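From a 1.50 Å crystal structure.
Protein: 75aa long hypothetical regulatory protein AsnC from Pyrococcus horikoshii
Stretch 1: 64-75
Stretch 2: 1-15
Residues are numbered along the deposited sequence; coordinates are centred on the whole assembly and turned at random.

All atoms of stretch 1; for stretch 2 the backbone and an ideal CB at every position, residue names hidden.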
# COMPACT_ATOMS: atom_id res chain seq x y z
N PRO A 64 2.59 -20.39 -6.83
CA PRO A 64 3.26 -19.93 -8.05
C PRO A 64 2.50 -18.90 -8.89
O PRO A 64 3.03 -18.33 -9.84
CB PRO A 64 3.56 -21.23 -8.80
CG PRO A 64 2.47 -22.17 -8.34
CD PRO A 64 2.32 -21.84 -6.85
N GLU A 65 1.25 -18.64 -8.49
CA GLU A 65 0.46 -17.63 -9.16
C GLU A 65 1.08 -16.24 -8.87
O GLU A 65 0.86 -15.27 -9.60
CB GLU A 65 -0.98 -17.64 -8.64
CG GLU A 65 -1.80 -18.89 -8.94
CD GLU A 65 -1.52 -20.05 -8.02
OE1 GLU A 65 -0.79 -19.89 -7.03
OE2 GLU A 65 -2.07 -21.15 -8.27
N ILE A 66 1.83 -16.15 -7.78
CA ILE A 66 2.49 -14.89 -7.43
C ILE A 66 3.85 -14.88 -8.14
O ILE A 66 4.76 -15.65 -7.79
CB ILE A 66 2.66 -14.76 -5.91
CG1 ILE A 66 1.29 -14.79 -5.22
CG2 ILE A 66 3.37 -13.45 -5.61
CD1 ILE A 66 1.33 -14.88 -3.70
N GLN A 67 4.00 -14.02 -9.13
CA GLN A 67 5.21 -13.95 -9.97
C GLN A 67 6.32 -13.03 -9.51
O GLN A 67 7.51 -13.26 -9.83
CB GLN A 67 4.79 -13.59 -11.42
CG GLN A 67 3.78 -14.52 -12.00
CD GLN A 67 3.26 -14.06 -13.35
OE1 GLN A 67 3.32 -12.87 -13.67
NE2 GLN A 67 2.73 -14.98 -14.13
N MET A 68 5.97 -11.97 -8.77
CA MET A 68 6.96 -11.02 -8.32
C MET A 68 6.46 -10.31 -7.09
O MET A 68 5.26 -10.07 -6.96
CB MET A 68 7.26 -9.99 -9.43
CG MET A 68 8.43 -9.04 -9.16
SD MET A 68 7.97 -7.53 -8.28
CE MET A 68 7.75 -6.34 -9.68
N THR A 69 7.35 -10.10 -6.13
CA THR A 69 7.00 -9.30 -4.97
C THR A 69 8.09 -8.28 -4.70
O THR A 69 9.28 -8.51 -5.01
CB THR A 69 6.80 -10.13 -3.66
OG1 THR A 69 8.06 -10.67 -3.21
CG2 THR A 69 5.78 -11.26 -3.86
N SER A 70 7.66 -7.14 -4.16
CA SER A 70 8.55 -6.05 -3.71
C SER A 70 7.99 -5.68 -2.34
O SER A 70 6.83 -5.27 -2.24
CB SER A 70 8.53 -4.84 -4.64
OG SER A 70 9.47 -3.86 -4.20
N THR A 71 8.81 -5.77 -1.30
CA THR A 71 8.32 -5.51 0.06
C THR A 71 8.84 -4.19 0.64
O THR A 71 10.03 -3.87 0.50
CB THR A 71 8.71 -6.67 0.94
OG1 THR A 71 8.13 -7.88 0.41
CG2 THR A 71 8.21 -6.49 2.39
N MET A 72 7.94 -3.43 1.26
CA MET A 72 8.29 -2.12 1.87
C MET A 72 8.19 -2.31 3.40
O MET A 72 7.09 -2.54 3.89
CB MET A 72 7.26 -1.07 1.45
CG MET A 72 6.96 -0.94 -0.05
SD MET A 72 8.34 -0.27 -0.97
CE MET A 72 7.97 -1.03 -2.60
N ILE A 73 9.31 -2.25 4.14
CA ILE A 73 9.28 -2.41 5.63
C ILE A 73 8.96 -1.07 6.29
O ILE A 73 9.65 -0.08 6.05
CB ILE A 73 10.65 -2.90 6.18
CG1 ILE A 73 11.01 -4.26 5.60
CG2 ILE A 73 10.60 -2.99 7.69
CD1 ILE A 73 12.48 -4.65 5.80
N ALA A 74 7.93 -1.03 7.11
CA ALA A 74 7.59 0.23 7.79
C ALA A 74 8.63 0.57 8.86
O ALA A 74 8.95 -0.27 9.71
CB ALA A 74 6.20 0.10 8.42
N ILE A 75 9.17 1.79 8.77
CA ILE A 75 10.12 2.27 9.77
C ILE A 75 9.54 3.46 10.54
O ILE A 75 10.11 3.88 11.53
CB ILE A 75 11.50 2.58 9.17
CG1 ILE A 75 11.41 3.51 7.96
CG2 ILE A 75 12.14 1.25 8.74
CD1 ILE A 75 12.81 3.99 7.48
N UNK A 1 7.51 -5.90 16.91
CA UNK A 1 6.80 -6.55 15.77
C UNK A 1 7.20 -5.76 14.51
O UNK A 1 7.42 -4.55 14.59
CB UNK A 1 5.28 -6.56 15.97
N UNK A 2 7.33 -6.46 13.38
CA UNK A 2 7.68 -5.82 12.11
C UNK A 2 6.41 -5.71 11.27
O UNK A 2 5.63 -6.66 11.20
CB UNK A 2 8.76 -6.60 11.37
N UNK A 3 6.22 -4.55 10.64
CA UNK A 3 5.06 -4.28 9.81
C UNK A 3 5.58 -4.02 8.40
O UNK A 3 6.53 -3.26 8.22
CB UNK A 3 4.24 -3.10 10.34
N UNK A 4 4.95 -4.64 7.41
CA UNK A 4 5.41 -4.44 6.03
C UNK A 4 4.28 -4.56 5.04
O UNK A 4 3.26 -5.16 5.32
CB UNK A 4 6.51 -5.45 5.68
N UNK A 5 4.46 -3.95 3.87
CA UNK A 5 3.50 -4.08 2.79
C UNK A 5 4.22 -4.83 1.68
O UNK A 5 5.33 -4.46 1.30
CB UNK A 5 2.97 -2.72 2.32
N UNK A 6 3.60 -5.91 1.22
CA UNK A 6 4.20 -6.69 0.13
C UNK A 6 3.39 -6.39 -1.14
O UNK A 6 2.17 -6.65 -1.15
CB UNK A 6 4.21 -8.19 0.45
N UNK A 7 4.02 -5.84 -2.17
CA UNK A 7 3.36 -5.50 -3.43
C UNK A 7 3.61 -6.68 -4.35
O UNK A 7 4.75 -7.11 -4.50
CB UNK A 7 3.88 -4.19 -4.03
N UNK A 8 2.55 -7.20 -4.97
CA UNK A 8 2.65 -8.40 -5.78
C UNK A 8 2.16 -8.31 -7.20
O UNK A 8 1.18 -7.62 -7.49
CB UNK A 8 1.88 -9.53 -5.08
N UNK A 9 2.87 -9.02 -8.09
CA UNK A 9 2.49 -9.18 -9.50
C UNK A 9 1.96 -10.60 -9.54
O UNK A 9 2.58 -11.54 -9.04
CB UNK A 9 3.64 -8.95 -10.48
N UNK A 10 0.77 -10.80 -10.07
CA UNK A 10 0.23 -12.14 -10.12
C UNK A 10 -0.21 -12.48 -11.53
O UNK A 10 -0.42 -11.58 -12.34
CB UNK A 10 -0.94 -12.29 -9.14
N UNK A 11 -0.33 -13.76 -11.80
CA UNK A 11 -0.85 -14.23 -13.09
C UNK A 11 -2.31 -13.72 -13.12
O UNK A 11 -2.98 -13.66 -12.10
CB UNK A 11 -0.75 -15.75 -13.24
N UNK A 12 -2.80 -13.37 -14.31
CA UNK A 12 -4.17 -12.83 -14.38
C UNK A 12 -5.26 -13.86 -14.02
O UNK A 12 -5.14 -15.03 -14.36
CB UNK A 12 -4.43 -12.29 -15.79
N UNK A 13 -6.28 -13.39 -13.29
CA UNK A 13 -7.38 -14.24 -12.86
C UNK A 13 -7.19 -14.98 -11.54
O UNK A 13 -8.11 -15.63 -11.03
CB UNK A 13 -7.65 -15.27 -13.96
N UNK A 14 -5.99 -14.89 -10.98
CA UNK A 14 -5.69 -15.57 -9.72
C UNK A 14 -5.67 -14.66 -8.47
O UNK A 14 -5.43 -15.13 -7.36
CB UNK A 14 -4.33 -16.26 -9.85
N UNK A 15 -5.94 -13.38 -8.66
CA UNK A 15 -5.93 -12.40 -7.57
C UNK A 15 -6.73 -12.75 -6.33
O UNK A 15 -6.20 -12.73 -5.20
CB UNK A 15 -6.45 -11.06 -8.11

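Stretch 2 runs antiparallel to strand 66-74, its side chains alternating between a face with Ile 66, Thr 69, Thr 71 and Ile 73 and one with Met 68, Ser 70 and Met 72.

Position 1 has nothing of stretch 1 near its ideal CB; it is Met 1. At position 2 the CB points sideways, where an apolar group could reach Ile 73, though several kinds would fit. Val 2 CG1 lies 4.1 Å from Ile 73 CG2. Position 3 lies beside the methyl of Ala 74, and many residues would do. It is Thr 3, whose O accepts a hydrogen bond from Ala 74 N (2.9 Å).

Position 4 is tighter: its ideal CB is 3.8 Å from Thr 71 CG2, and a small residue would sit there easily. Ala 4 does so. Position 5 pairs with Met 72 through two backbone hydrogen bonds; stretch 1 sets little limit here, so many residues, large ones included, would suit. Phe 5 starts on the Met 72 face, but its end leads away.

At position 6 the CB faces Thr 71 and, further off, Thr 69; a beta-branched aliphatic would cover both. Ile 6 does, with CG2 3.6 Å from Thr 71 OG1 and 3.7 Å from Thr 69 CB. Position 7, hydrogen bonded to Ser 70 in both directions, looks along its face to Met 72, so a longer apolar chain suits. Leu 7 CD2 reaches to 3.9 Å from Met 72 CG.

Position 8 has methyls of Ile 66 and Thr 69 near its CB, an apolar setting open to Leu, Ile or Met. Met 8 SD packs 3.8 Å from Ile 66 CD1.

At position 9 a beta bulge lets one carbonyl serve two donors: its O lies 2.9 Å from Gln 67 N and makes a weak bond, 3.4 Å, with Met 68 N. Met 68 CB beside the ideal CB suits a compact apolar group, and Val 9 CG2 meets Met 68 CE at 3.8 Å.

Position 10 crowds the Glu 65 carbonyl, compatible with several strand residues; Thr 10 CG2 is 4.4 Å from Ile 66 CG1. At position 11 a small or polar residue could sit by the Gln 67 amide; Ala 11 CB lies 3.8 Å from Gln 67 NE2.

Position 12, pointing away, is Ala 12. The backbone angles at 13 call for glycine, and Gly 13 is third in the type II turn that starts at Ala 11. Position 14 points toward Glu 65, whose acid would suit a basic residue, though others would fit. Lys 14 CD lies an unusually close 3.0 Å from Glu 65 CG. Position 15, facing away, is Glu 15.

Stretch 2, residues 1-15: MVTAFILMVTAAGKE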
# COMPACT_ATOMS: atom_id res chain seq x y z
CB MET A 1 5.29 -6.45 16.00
CG MET A 1 4.40 -6.94 14.86
SD MET A 1 2.64 -6.63 15.28
CE MET A 1 2.49 -5.00 14.64
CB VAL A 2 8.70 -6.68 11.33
CG1 VAL A 2 8.98 -6.06 9.96
CG2 VAL A 2 10.01 -6.74 12.09
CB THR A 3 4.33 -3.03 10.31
OG1 THR A 3 3.85 -3.30 11.63
CG2 THR A 3 3.14 -2.70 9.41
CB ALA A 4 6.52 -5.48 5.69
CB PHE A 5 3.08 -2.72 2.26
CG PHE A 5 2.08 -2.03 3.12
CD1 PHE A 5 0.71 -2.22 2.90
CD2 PHE A 5 2.50 -1.27 4.20
CE1 PHE A 5 -0.22 -1.67 3.73
CE2 PHE A 5 1.58 -0.68 5.07
CZ PHE A 5 0.20 -0.89 4.84
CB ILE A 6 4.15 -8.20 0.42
CG1 ILE A 6 4.84 -8.57 1.74
CG2 ILE A 6 4.91 -8.94 -0.75
CD1 ILE A 6 4.63 -10.04 2.13
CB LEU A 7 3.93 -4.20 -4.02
CG LEU A 7 3.69 -2.82 -3.38
CD1 LEU A 7 2.26 -2.40 -3.56
CD2 LEU A 7 4.13 -2.79 -1.92
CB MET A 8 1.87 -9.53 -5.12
CG MET A 8 2.17 -9.71 -3.60
SD MET A 8 1.23 -11.13 -3.00
CE MET A 8 1.85 -11.22 -1.25
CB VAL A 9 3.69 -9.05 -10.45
CG1 VAL A 9 3.26 -9.41 -11.89
CG2 VAL A 9 4.27 -7.68 -10.38
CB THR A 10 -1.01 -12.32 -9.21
OG1 THR A 10 -2.09 -11.54 -9.73
CG2 THR A 10 -0.75 -11.86 -7.80
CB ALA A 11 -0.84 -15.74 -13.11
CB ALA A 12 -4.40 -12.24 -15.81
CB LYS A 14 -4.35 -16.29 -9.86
CG LYS A 14 -4.37 -17.28 -11.02
CD LYS A 14 -2.98 -17.65 -11.46
CE LYS A 14 -3.01 -18.53 -12.72
NZ LYS A 14 -1.65 -19.08 -13.04
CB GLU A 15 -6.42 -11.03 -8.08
CG GLU A 15 -5.62 -10.42 -9.24
CD GLU A 15 -6.06 -10.93 -10.60
OE1 GLU A 15 -7.26 -11.16 -10.78
OE2 GLU A 15 -5.20 -11.07 -11.50
O HOH W 1 8.21 -2.40 11.20
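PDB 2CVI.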